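Local coordinates for endo-1,4-beta-xylanase C (Paenibacillus barcinonensis, PDB 4XUT), which hydrolyses internal beta-1,4-xylosidic linkages of xylan as a whole enzyme, this chain being one of its N-terminal family 22 carbohydrate-binding modules, at residues A[53-58]-A[146-151]. Sequence-based numbering, arbitrary orientation.
Sequences SSRSET and AETPWK. With BGC (beta-D-glucopyranose), chain D.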
loop_
_atom_site.group_PDB
_atom_site.type_symbol
_atom_site.label_atom_id
_atom_site.label_comp_id
_atom_site.label_asym_id
_atom_site.label_seq_id
_atom_site.Cartn_x
_atom_site.Cartn_y
_atom_site.Cartn_z
ATOM N N SER A 53 -1.978 11.876 -1.691
ATOM C CA SER A 53 -3.048 12.852 -1.808
ATOM C C SER A 53 -3.428 13.053 -3.244
ATOM O O SER A 53 -2.937 12.354 -4.131
ATOM C CB SER A 53 -2.601 14.172 -1.177
ATOM O OG SER A 53 -1.486 14.699 -1.879
ATOM N N SER A 54 -4.366 13.959 -3.503
ATOM C CA SER A 54 -4.884 14.127 -4.870
ATOM C C SER A 54 -5.443 12.802 -5.419
ATOM O O SER A 54 -5.384 12.533 -6.618
ATOM C CB SER A 54 -3.821 14.700 -5.819
ATOM O OG SER A 54 -3.681 16.089 -5.653
ATOM N N ARG A 55 -5.999 11.995 -4.520
ATOM C CA ARG A 55 -6.672 10.764 -4.900
ATOM C C ARG A 55 -8.085 11.076 -5.484
ATOM O O ARG A 55 -8.811 11.909 -4.964
ATOM C CB ARG A 55 -6.810 9.858 -3.670
ATOM C CG ARG A 55 -5.503 9.477 -2.983
ATOM C CD ARG A 55 -5.753 8.669 -1.711
ATOM N NE ARG A 55 -6.373 7.379 -2.044
ATOM C CZ ARG A 55 -7.499 6.879 -1.534
ATOM N NH1 ARG A 55 -8.200 7.500 -0.575
ATOM N NH2 ARG A 55 -7.918 5.703 -1.990
ATOM N N SER A 56 -8.405 10.479 -6.610
ATOM C CA SER A 56 -9.722 10.627 -7.264
ATOM C C SER A 56 -10.336 9.296 -7.694
ATOM O O SER A 56 -11.377 9.260 -8.370
ATOM C CB SER A 56 -9.575 11.610 -8.425
ATOM O OG SER A 56 -8.683 11.144 -9.404
ATOM N N GLU A 57 -9.717 8.205 -7.243
ATOM C CA GLU A 57 -10.248 6.857 -7.345
ATOM C C GLU A 57 -9.924 6.123 -6.027
ATOM O O GLU A 57 -8.917 6.437 -5.374
ATOM C CB GLU A 57 -9.634 6.111 -8.540
ATOM C CG GLU A 57 -9.801 6.784 -9.905
ATOM C CD GLU A 57 -11.242 6.801 -10.438
ATOM O OE1 GLU A 57 -12.143 6.155 -9.860
ATOM O OE2 GLU A 57 -11.480 7.510 -11.445
ATOM N N THR A 58 -10.745 5.129 -5.662
ATOM C CA THR A 58 -10.518 4.344 -4.436
ATOM C C THR A 58 -9.207 3.575 -4.510
ATOM O O THR A 58 -8.564 3.333 -3.500
ATOM C CB THR A 58 -11.645 3.333 -4.141
ATOM O OG1 THR A 58 -11.792 2.428 -5.245
ATOM C CG2 THR A 58 -12.941 4.043 -3.910
ATOM N N ALA A 146 -1.580 0.346 -0.813
ATOM C CA ALA A 146 -2.665 0.669 0.113
ATOM C C ALA A 146 -3.708 1.435 -0.661
ATOM O O ALA A 146 -3.393 2.174 -1.576
ATOM C CB ALA A 146 -2.177 1.473 1.280
ATOM N N GLU A 147 -4.957 1.243 -0.276
ATOM C CA GLU A 147 -6.083 1.840 -0.992
ATOM C C GLU A 147 -7.292 1.865 -0.059
ATOM O O GLU A 147 -7.214 1.424 1.064
ATOM C CB GLU A 147 -6.415 1.032 -2.246
ATOM C CG GLU A 147 -6.893 -0.377 -1.947
ATOM C CD GLU A 147 -7.315 -1.173 -3.163
ATOM O OE1 GLU A 147 -7.583 -0.607 -4.255
ATOM O OE2 GLU A 147 -7.405 -2.398 -3.003
ATOM N N THR A 148 -8.388 2.452 -0.515
ATOM C CA THR A 148 -9.650 2.366 0.210
ATOM C C THR A 148 -10.556 1.377 -0.503
ATOM O O THR A 148 -10.288 1.061 -1.668
ATOM C CB THR A 148 -10.330 3.757 0.380
ATOM O OG1 THR A 148 -10.361 4.436 -0.870
ATOM C CG2 THR A 148 -9.561 4.590 1.371
ATOM N N PRO A 149 -11.650 0.917 0.164
ATOM C CA PRO A 149 -12.501 -0.106 -0.452
ATOM C C PRO A 149 -13.088 0.324 -1.794
ATOM O O PRO A 149 -13.473 1.487 -1.958
ATOM C CB PRO A 149 -13.610 -0.295 0.581
ATOM C CG PRO A 149 -12.905 -0.087 1.883
ATOM C CD PRO A 149 -12.019 1.102 1.582
ATOM N N TRP A 150 -13.115 -0.619 -2.726
ATOM C CA TRP A 150 -13.526 -0.367 -4.087
ATOM C C TRP A 150 -14.942 0.184 -4.208
ATOM O O TRP A 150 -15.864 -0.247 -3.530
ATOM C CB TRP A 150 -13.366 -1.603 -4.957
ATOM C CG TRP A 150 -13.521 -1.219 -6.433
ATOM C CD1 TRP A 150 -12.548 -0.771 -7.308
ATOM C CD2 TRP A 150 -14.743 -1.183 -7.154
ATOM N NE1 TRP A 150 -13.107 -0.499 -8.538
ATOM C CE2 TRP A 150 -14.455 -0.741 -8.470
ATOM C CE3 TRP A 150 -16.063 -1.496 -6.816
ATOM C CZ2 TRP A 150 -15.450 -0.618 -9.450
ATOM C CZ3 TRP A 150 -17.052 -1.371 -7.783
ATOM C CH2 TRP A 150 -16.739 -0.941 -9.088
ATOM N N LYS A 151 -15.069 1.164 -5.095
ATOM C CA LYS A 151 -16.349 1.694 -5.561
ATOM C C LYS A 151 -16.196 2.113 -7.018
ATOM O O LYS A 151 -15.128 2.607 -7.414
ATOM C CB LYS A 151 -16.767 2.911 -4.741
ATOM C CG LYS A 151 -17.288 2.567 -3.362
ATOM C CD LYS A 151 -18.089 3.714 -2.774
ATOM C CE LYS A 151 -18.809 3.300 -1.502
ATOM N NZ LYS A 151 -17.884 2.787 -0.455
HETATM C C2 BGC D . -7.988 -1.700 -8.398
HETATM C C3 BGC D . -8.431 -2.804 -7.458
HETATM C C4 BGC D . -9.831 -3.269 -7.849
HETATM C C5 BGC D . -9.876 -3.549 -9.366
HETATM C C6 BGC D . -11.213 -4.096 -9.945
HETATM C C1 BGC D . -8.151 -1.929 -9.892
HETATM O O2 BGC D . -6.615 -1.435 -8.167
HETATM O O3 BGC D . -8.369 -2.335 -6.089
HETATM O O4 BGC D . -10.126 -4.406 -7.022
HETATM O O5 BGC D . -9.487 -2.372 -10.111
HETATM O O6 BGC D . -12.370 -3.249 -9.808
HETATM O O HOH W 1 -12.674 4.429 -7.626
HETATM O O HOH W 2 -10.168 0.392 -4.425
#
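Beside the sugar-binding site of this beta-sandwich module, the loop after strand 48-53 is tied to the end of strand 139-147 through Thr58 and Arg55, which meet Thr148. Thr148 N gives a hydrogen bond to Thr58 O (3.1 Å), and Arg55 NH2 gives one to Thr148 OG1 (3.0 Å), almost straight at 177° and in the guanidinium plane. A bend at chi3 (65°) turns the arginine head toward the threonine. Arg55 NH1 also binds the carbonyls of Ile162 and Asp160, and NE that of His60, so the flat group is held against rotation; Thr148 OG1 is further bonded to Asp160 O. With an alanine at Arg55, the Ile162 and His60 carbonyls would probably lose these donors and Thr148 OG1 its in-plane N-H. Thr58 wedges its methyl CG2 against Pro149 O (3.3 Å), while its OG1 donates to a water (2.7 Å) that in turn donates to Glu147 OE1 and Thr148 O. A second water joins Thr58 N, Glu57 OE1 and Lys151 O. Glu147 OE1 lies 2.6 Å from O3 of the bound glucose, its other oxygen OE2 bonded to Ser96 OG, and the sugar O6 lies over one face of the poorly ordered Trp150 indole, toward its rim, 3.1 Å from NE1. Polar and aromatic side chains meeting a sugar beside a beta-sandwich are consistent with the glycan-binding site of a CBM22 module.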